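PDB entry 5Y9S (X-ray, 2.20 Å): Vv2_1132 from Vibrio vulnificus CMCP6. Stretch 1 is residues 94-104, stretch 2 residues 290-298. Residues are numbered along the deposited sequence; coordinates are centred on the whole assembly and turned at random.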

ATOM      1  N   SER D  94      23.843  11.288   4.247  1.00 37.10           N
ATOM      2  CA  SER D  94      24.102  12.135   5.405  1.00 38.96           C
ATOM      3  C   SER D  94      25.541  11.973   5.887  1.00 37.38           C
ATOM      4  O   SER D  94      26.125  10.891   5.795  1.00 39.67           O
ATOM      5  CB  SER D  94      23.148  11.778   6.533  1.00 39.75           C
ATOM      6  OG  SER D  94      22.912  10.385   6.507  1.00 32.30           O
ATOM      7  N   LEU D  95      26.100  13.065   6.415  1.00 38.14           N
ATOM      8  CA  LEU D  95      27.405  13.088   7.079  1.00 35.08           C
ATOM      9  C   LEU D  95      27.226  13.746   8.444  1.00 39.02           C
ATOM     10  O   LEU D  95      26.946  14.944   8.518  1.00 53.66           O
ATOM     11  CB  LEU D  95      28.436  13.863   6.249  1.00 29.18           C
ATOM     12  CG  LEU D  95      29.888  13.815   6.729  1.00 34.57           C
ATOM     13  CD1 LEU D  95      30.324  12.364   6.963  1.00 37.27           C
ATOM     14  CD2 LEU D  95      30.813  14.497   5.741  1.00 36.82           C
ATOM     15  N   LYS D  96      27.383  12.989   9.526  1.00 36.29           N
ATOM     16  CA  LYS D  96      27.133  13.576  10.841  1.00 45.28           C
ATOM     17  C   LYS D  96      28.161  14.648  11.183  1.00 54.04           C
ATOM     18  O   LYS D  96      27.820  15.833  11.252  1.00 58.18           O
ATOM     19  CB  LYS D  96      27.091  12.492  11.922  1.00 50.86           C
ATOM     20  CG  LYS D  96      25.764  11.707  11.970  1.00 68.40           C
ATOM     21  CD  LYS D  96      24.522  12.622  11.887  1.00 70.70           C
ATOM     22  CE  LYS D  96      23.920  12.710  10.469  1.00 65.51           C
ATOM     23  NZ  LYS D  96      22.714  13.577  10.398  1.00 61.54           N
ATOM     24  N   THR D  97      29.415  14.259  11.389  1.00 50.20           N
ATOM     25  CA  THR D  97      30.485  15.212  11.629  1.00 42.88           C
ATOM     26  C   THR D  97      31.530  15.093  10.532  1.00 43.01           C
ATOM     27  O   THR D  97      31.639  14.068   9.847  1.00 44.84           O
ATOM     28  CB  THR D  97      31.146  14.995  12.988  1.00 38.08           C
ATOM     29  OG1 THR D  97      31.897  13.778  12.956  1.00 46.85           O
ATOM     30  CG2 THR D  97      30.096  14.939  14.089  1.00 21.49           C
ATOM     31  N   ASP D  98      32.306  16.153  10.362  1.00 41.25           N
ATOM     32  CA  ASP D  98      33.269  16.118   9.277  1.00 25.27           C
ATOM     33  C   ASP D  98      34.508  15.307   9.626  1.00 29.54           C
ATOM     34  O   ASP D  98      35.407  15.212   8.786  1.00 40.07           O
ATOM     35  CB  ASP D  98      33.641  17.538   8.829  1.00 30.87           C
ATOM     36  CG  ASP D  98      34.113  18.428   9.967  1.00 44.99           C
ATOM     37  OD1 ASP D  98      34.628  17.915  10.977  1.00 55.77           O
ATOM     38  OD2 ASP D  98      33.993  19.661   9.829  1.00 46.89           O
ATOM     39  N   HIS D  99      34.574  14.706  10.822  1.00 35.38           N
ATOM     40  CA  HIS D  99      35.608  13.720  11.140  1.00 37.42           C
ATOM     41  C   HIS D  99      35.040  12.303  11.256  1.00 33.06           C
ATOM     42  O   HIS D  99      35.689  11.417  11.831  1.00 32.00           O
ATOM     43  CB  HIS D  99      36.365  14.104  12.418  1.00 27.11           C
ATOM     44  CG  HIS D  99      35.577  13.901  13.678  1.00 35.59           C
ATOM     45  ND1 HIS D  99      34.248  14.257  13.797  1.00 40.24           N
ATOM     46  CD2 HIS D  99      35.937  13.385  14.878  1.00 40.53           C
ATOM     47  CE1 HIS D  99      33.826  13.979  15.019  1.00 39.66           C
ATOM     48  NE2 HIS D  99      34.831  13.446  15.695  1.00 39.84           N
ATOM     49  N   THR D 100      33.844  12.067  10.717  1.00 27.07           N
ATOM     50  CA  THR D 100      33.282  10.729  10.677  1.00 22.62           C
ATOM     51  C   THR D 100      33.694  10.054   9.377  1.00 36.80           C
ATOM     52  O   THR D 100      33.496  10.608   8.289  1.00 40.28           O
ATOM     53  CB  THR D 100      31.754  10.750  10.789  1.00 35.01           C
ATOM     54  OG1 THR D 100      31.351  11.306  12.050  1.00 37.94           O
ATOM     55  CG2 THR D 100      31.208   9.347  10.664  1.00 32.89           C
ATOM     56  N   VAL D 101      34.269   8.864   9.498  1.00 29.81           N
ATOM     57  CA  VAL D 101      34.589   8.016   8.362  1.00 21.24           C
ATOM     58  C   VAL D 101      33.498   6.956   8.268  1.00 26.28           C
ATOM     59  O   VAL D 101      33.261   6.214   9.232  1.00 31.59           O
ATOM     60  CB  VAL D 101      35.983   7.384   8.512  1.00 26.98           C
ATOM     61  CG1 VAL D 101      36.384   6.653   7.237  1.00 32.22           C
ATOM     62  CG2 VAL D 101      37.016   8.451   8.858  1.00 29.06           C
ATOM     63  N   ARG D 102      32.813   6.916   7.120  1.00 22.33           N
ATOM     64  CA  ARG D 102      31.694   6.006   6.878  1.00 27.82           C
ATOM     65  C   ARG D 102      32.231   4.757   6.192  1.00 30.74           C
ATOM     66  O   ARG D 102      32.870   4.852   5.141  1.00 28.12           O
ATOM     67  CB  ARG D 102      30.617   6.676   6.021  1.00 23.19           C
ATOM     68  CG  ARG D 102      29.619   7.537   6.807  1.00 24.14           C
ATOM     69  CD  ARG D 102      29.056   8.708   5.977  1.00 20.36           C
ATOM     70  NE  ARG D 102      30.023   9.249   5.014  1.00 30.16           N
ATOM     71  CZ  ARG D 102      29.695   9.966   3.940  1.00 34.44           C
ATOM     72  NH1 ARG D 102      30.640  10.417   3.127  1.00 27.06           N
ATOM     73  NH2 ARG D 102      28.415  10.225   3.666  1.00 35.92           N
ATOM     74  N   ILE D 103      31.994   3.594   6.794  1.00 27.65           N
ATOM     75  CA  ILE D 103      32.577   2.341   6.331  1.00 17.42           C
ATOM     76  C   ILE D 103      31.455   1.336   6.135  1.00 17.85           C
ATOM     77  O   ILE D 103      30.591   1.189   7.006  1.00 21.94           O
ATOM     78  CB  ILE D 103      33.628   1.808   7.322  1.00 26.23           C
ATOM     79  CG1 ILE D 103      34.806   2.792   7.418  1.00 20.09           C
ATOM     80  CG2 ILE D 103      34.086   0.447   6.891  1.00 29.24           C
ATOM     81  CD1 ILE D 103      35.705   2.596   8.618  1.00 19.40           C
ATOM     82  N   VAL D 104      31.446   0.676   4.981  1.00 15.19           N
ATOM     83  CA  VAL D 104      30.489  -0.376   4.660  1.00 26.95           C
ATOM     84  C   VAL D 104      31.276  -1.645   4.356  1.00 30.37           C
ATOM     85  O   VAL D 104      32.377  -1.576   3.797  1.00 24.35           O
ATOM     86  CB  VAL D 104      29.596   0.015   3.460  1.00 25.47           C
ATOM     87  CG1 VAL D 104      30.442   0.259   2.223  1.00 31.32           C
ATOM     88  CG2 VAL D 104      28.589  -1.063   3.161  1.00 36.27           C
ATOM     89  N   HIS D 290      37.639  13.685  -1.387  1.00 55.71           N
ATOM     90  CA  HIS D 290      38.839  14.173  -0.715  1.00 58.56           C
ATOM     91  C   HIS D 290      38.431  14.787   0.619  1.00 61.47           C
ATOM     92  O   HIS D 290      38.393  16.008   0.774  1.00 72.64           O
ATOM     93  CB  HIS D 290      39.596  15.181  -1.609  1.00 58.78           C
ATOM     94  CG  HIS D 290      39.790  14.711  -3.018  1.00 57.16           C
ATOM     95  ND1 HIS D 290      38.907  15.015  -4.033  1.00 55.74           N
ATOM     96  CD2 HIS D 290      40.752  13.934  -3.576  1.00 56.69           C
ATOM     97  CE1 HIS D 290      39.325  14.459  -5.157  1.00 55.97           C
ATOM     98  NE2 HIS D 290      40.440  13.796  -4.906  1.00 55.36           N
ATOM     99  N   ARG D 291      38.104  13.936   1.582  1.00 52.10           N
ATOM    100  CA  ARG D 291      37.933  14.359   2.962  1.00 51.24           C
ATOM    101  C   ARG D 291      39.191  13.972   3.725  1.00 49.25           C
ATOM    102  O   ARG D 291      39.705  12.860   3.561  1.00 52.78           O
ATOM    103  CB  ARG D 291      36.689  13.722   3.589  1.00 52.45           C
ATOM    104  CG  ARG D 291      35.418  13.828   2.722  1.00 45.70           C
ATOM    105  CD  ARG D 291      34.168  13.309   3.443  1.00 41.74           C
ATOM    106  NE  ARG D 291      34.300  13.516   4.878  1.00 38.56           N
ATOM    107  CZ  ARG D 291      34.089  12.592   5.806  1.00 30.62           C
ATOM    108  NH1 ARG D 291      33.690  11.363   5.476  1.00 28.88           N
ATOM    109  NH2 ARG D 291      34.272  12.912   7.076  1.00 33.10           N
ATOM    110  N   ALA D 292      39.695  14.892   4.543  1.00 47.00           N
ATOM    111  CA  ALA D 292      40.943  14.616   5.244  1.00 50.82           C
ATOM    112  C   ALA D 292      40.793  13.471   6.240  1.00 57.47           C
ATOM    113  O   ALA D 292      41.758  12.736   6.489  1.00 52.67           O
ATOM    114  CB  ALA D 292      41.451  15.874   5.944  1.00 46.14           C
ATOM    115  N   ALA D 293      39.599  13.300   6.814  1.00 55.24           N
ATOM    116  CA  ALA D 293      39.380  12.150   7.681  1.00 45.38           C
ATOM    117  C   ALA D 293      39.521  10.851   6.895  1.00 41.44           C
ATOM    118  O   ALA D 293      40.144   9.893   7.364  1.00 47.89           O
ATOM    119  CB  ALA D 293      38.009  12.248   8.350  1.00 38.64           C
ATOM    120  N   VAL D 294      38.978  10.813   5.680  1.00 39.49           N
ATOM    121  CA  VAL D 294      39.094   9.608   4.869  1.00 46.02           C
ATOM    122  C   VAL D 294      40.546   9.376   4.456  1.00 49.80           C
ATOM    123  O   VAL D 294      41.051   8.249   4.520  1.00 45.81           O
ATOM    124  CB  VAL D 294      38.156   9.696   3.655  1.00 39.40           C
ATOM    125  CG1 VAL D 294      38.247   8.430   2.828  1.00 36.08           C
ATOM    126  CG2 VAL D 294      36.753   9.920   4.125  1.00 38.33           C
ATOM    127  N   ASP D 295      41.250  10.435   4.053  1.00 53.83           N
ATOM    128  CA  ASP D 295      42.655  10.279   3.687  1.00 55.93           C
ATOM    129  C   ASP D 295      43.486   9.820   4.881  1.00 53.60           C
ATOM    130  O   ASP D 295      44.268   8.868   4.773  1.00 56.47           O
ATOM    131  CB  ASP D 295      43.201  11.580   3.105  1.00 62.61           C
ATOM    132  CG  ASP D 295      43.215  11.567   1.586  1.00 68.69           C
ATOM    133  OD1 ASP D 295      43.872  10.662   1.008  1.00 66.32           O
ATOM    134  OD2 ASP D 295      42.553  12.443   0.978  1.00 67.57           O
ATOM    135  N   GLN D 296      43.315  10.463   6.039  1.00 50.81           N
ATOM    136  CA  GLN D 296      44.082  10.034   7.206  1.00 48.22           C
ATOM    137  C   GLN D 296      43.873   8.550   7.469  1.00 50.73           C
ATOM    138  O   GLN D 296      44.825   7.826   7.784  1.00 52.49           O
ATOM    139  CB  GLN D 296      43.696  10.849   8.438  1.00 45.06           C
ATOM    140  CG  GLN D 296      44.211  12.275   8.448  1.00 51.08           C
ATOM    141  CD  GLN D 296      43.662  13.067   9.621  1.00 56.44           C
ATOM    142  OE1 GLN D 296      42.753  12.614  10.314  1.00 59.73           O
ATOM    143  NE2 GLN D 296      44.213  14.252   9.850  1.00 60.65           N
ATOM    144  N   PHE D 297      42.633   8.075   7.313  1.00 47.84           N
ATOM    145  CA  PHE D 297      42.359   6.650   7.458  1.00 47.14           C
ATOM    146  C   PHE D 297      43.052   5.842   6.371  1.00 46.89           C
ATOM    147  O   PHE D 297      43.722   4.841   6.656  1.00 46.47           O
ATOM    148  CB  PHE D 297      40.854   6.397   7.415  1.00 49.78           C
ATOM    149  CG  PHE D 297      40.462   5.027   7.894  1.00 54.97           C
ATOM    150  CD1 PHE D 297      40.649   3.916   7.089  1.00 59.10           C
ATOM    151  CD2 PHE D 297      39.918   4.848   9.157  1.00 57.15           C
ATOM    152  CE1 PHE D 297      40.294   2.658   7.529  1.00 59.27           C
ATOM    153  CE2 PHE D 297      39.560   3.591   9.600  1.00 55.16           C
ATOM    154  CZ  PHE D 297      39.752   2.497   8.784  1.00 56.25           C
ATOM    155  N   TRP D 298      42.879   6.254   5.113  1.00 48.29           N
ATOM    156  CA  TRP D 298      43.422   5.485   3.995  1.00 48.23           C
ATOM    157  C   TRP D 298      44.944   5.419   4.053  1.00 52.55           C
ATOM    158  O   TRP D 298      45.532   4.343   3.886  1.00 48.08           O
ATOM    159  CB  TRP D 298      42.946   6.096   2.679  1.00 39.57           C
ATOM    160  CG  TRP D 298      43.442   5.406   1.468  1.00 36.49           C
ATOM    161  CD1 TRP D 298      44.668   5.550   0.886  1.00 36.05           C
ATOM    162  CD2 TRP D 298      42.725   4.459   0.665  1.00 39.39           C
ATOM    163  NE1 TRP D 298      44.758   4.752  -0.229  1.00 40.06           N
ATOM    164  CE2 TRP D 298      43.580   4.069  -0.385  1.00 44.86           C
ATOM    165  CE3 TRP D 298      41.442   3.906   0.731  1.00 37.51           C
ATOM    166  CZ2 TRP D 298      43.193   3.146  -1.365  1.00 51.41           C
ATOM    167  CZ3 TRP D 298      41.057   2.990  -0.244  1.00 43.62           C
ATOM    168  CH2 TRP D 298      41.933   2.618  -1.274  1.00 45.27           C
TER

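An arginine need not find a carboxylate to be well held; backbone carbonyl oxygens, gathered by a turn, can also hold its guanidinium. The contact between residues 94-104 and 290-298 of Vv2_1132 illustrates the principle. Arg291, at the N-cap position just before the helix that begins at Ala292, directs its side chain to the opposing stretch and grips the carbonyl of Thr100 with both terminal nitrogens: Arg291 NH2 donates to Thr100 O at 2.7 Å, and Arg291 NH1 donates to the same oxygen at 2.9 Å. A weak third hydrogen bond runs from Arg291 NH2 to Asp98 O, at 3.1 Å. Both acceptors lie near the plane of the guanidinium, at its edge, where its N-H groups point.

Both acceptors belong to the type I turn from Thr97 to Thr100, which is closed by the backbone hydrogen bond from Thr100 N to Thr97 O (3.1 Å). Because the turn leads directly into the strand that starts at Thr100, the arginine binds the chain on both sides of His99. That residue directs its CA-to-CB bond away from the helix, so it meets the other stretch through its backbone, with His99 CA 4.0 Å from Ala293 CB.

With its edge occupied by carbonyls, the guanidinium offers a face to an apolar neighbour: Leu95 CD2 lies over it, 3.7 Å from Arg291 NE. A second arginine also comes near. Arg102 NH1 stands 4.0 Å from Arg291 NH1, a proximity of like charges that is unfavourable taken alone, but Arg102 has hydrogen-bonding partners of its own, including a weak bond from Arg102 NH2 to Ser94 O at 3.2 Å and others elsewhere in the structure.

Beyond the polar cluster the contact becomes apolar. The strand and helix axes approach to 7.9 Å at an angle of 65°, and Val101 and Ile103 of the strand pack against Ala293 and Phe297 of the helix. Ala293 points toward the strand, and its short side chain accompanies a close backbone approach, with His99 CA and Ala293 CA 5.4 Å apart. Val101 CG2 packs 4.0 Å from Ala293 CB, while Val101 CG1 lies 4.4 Å from Phe297 CD2, so one valine touches residues one helical turn apart. That turn is secured by the hydrogen bond from Phe297 N to Ala293 O (3.1 Å). Farther along the strand, Ile103 CD1 reaches within 4.1 Å of Phe297 CZ, extending the packing along the same aromatic ring.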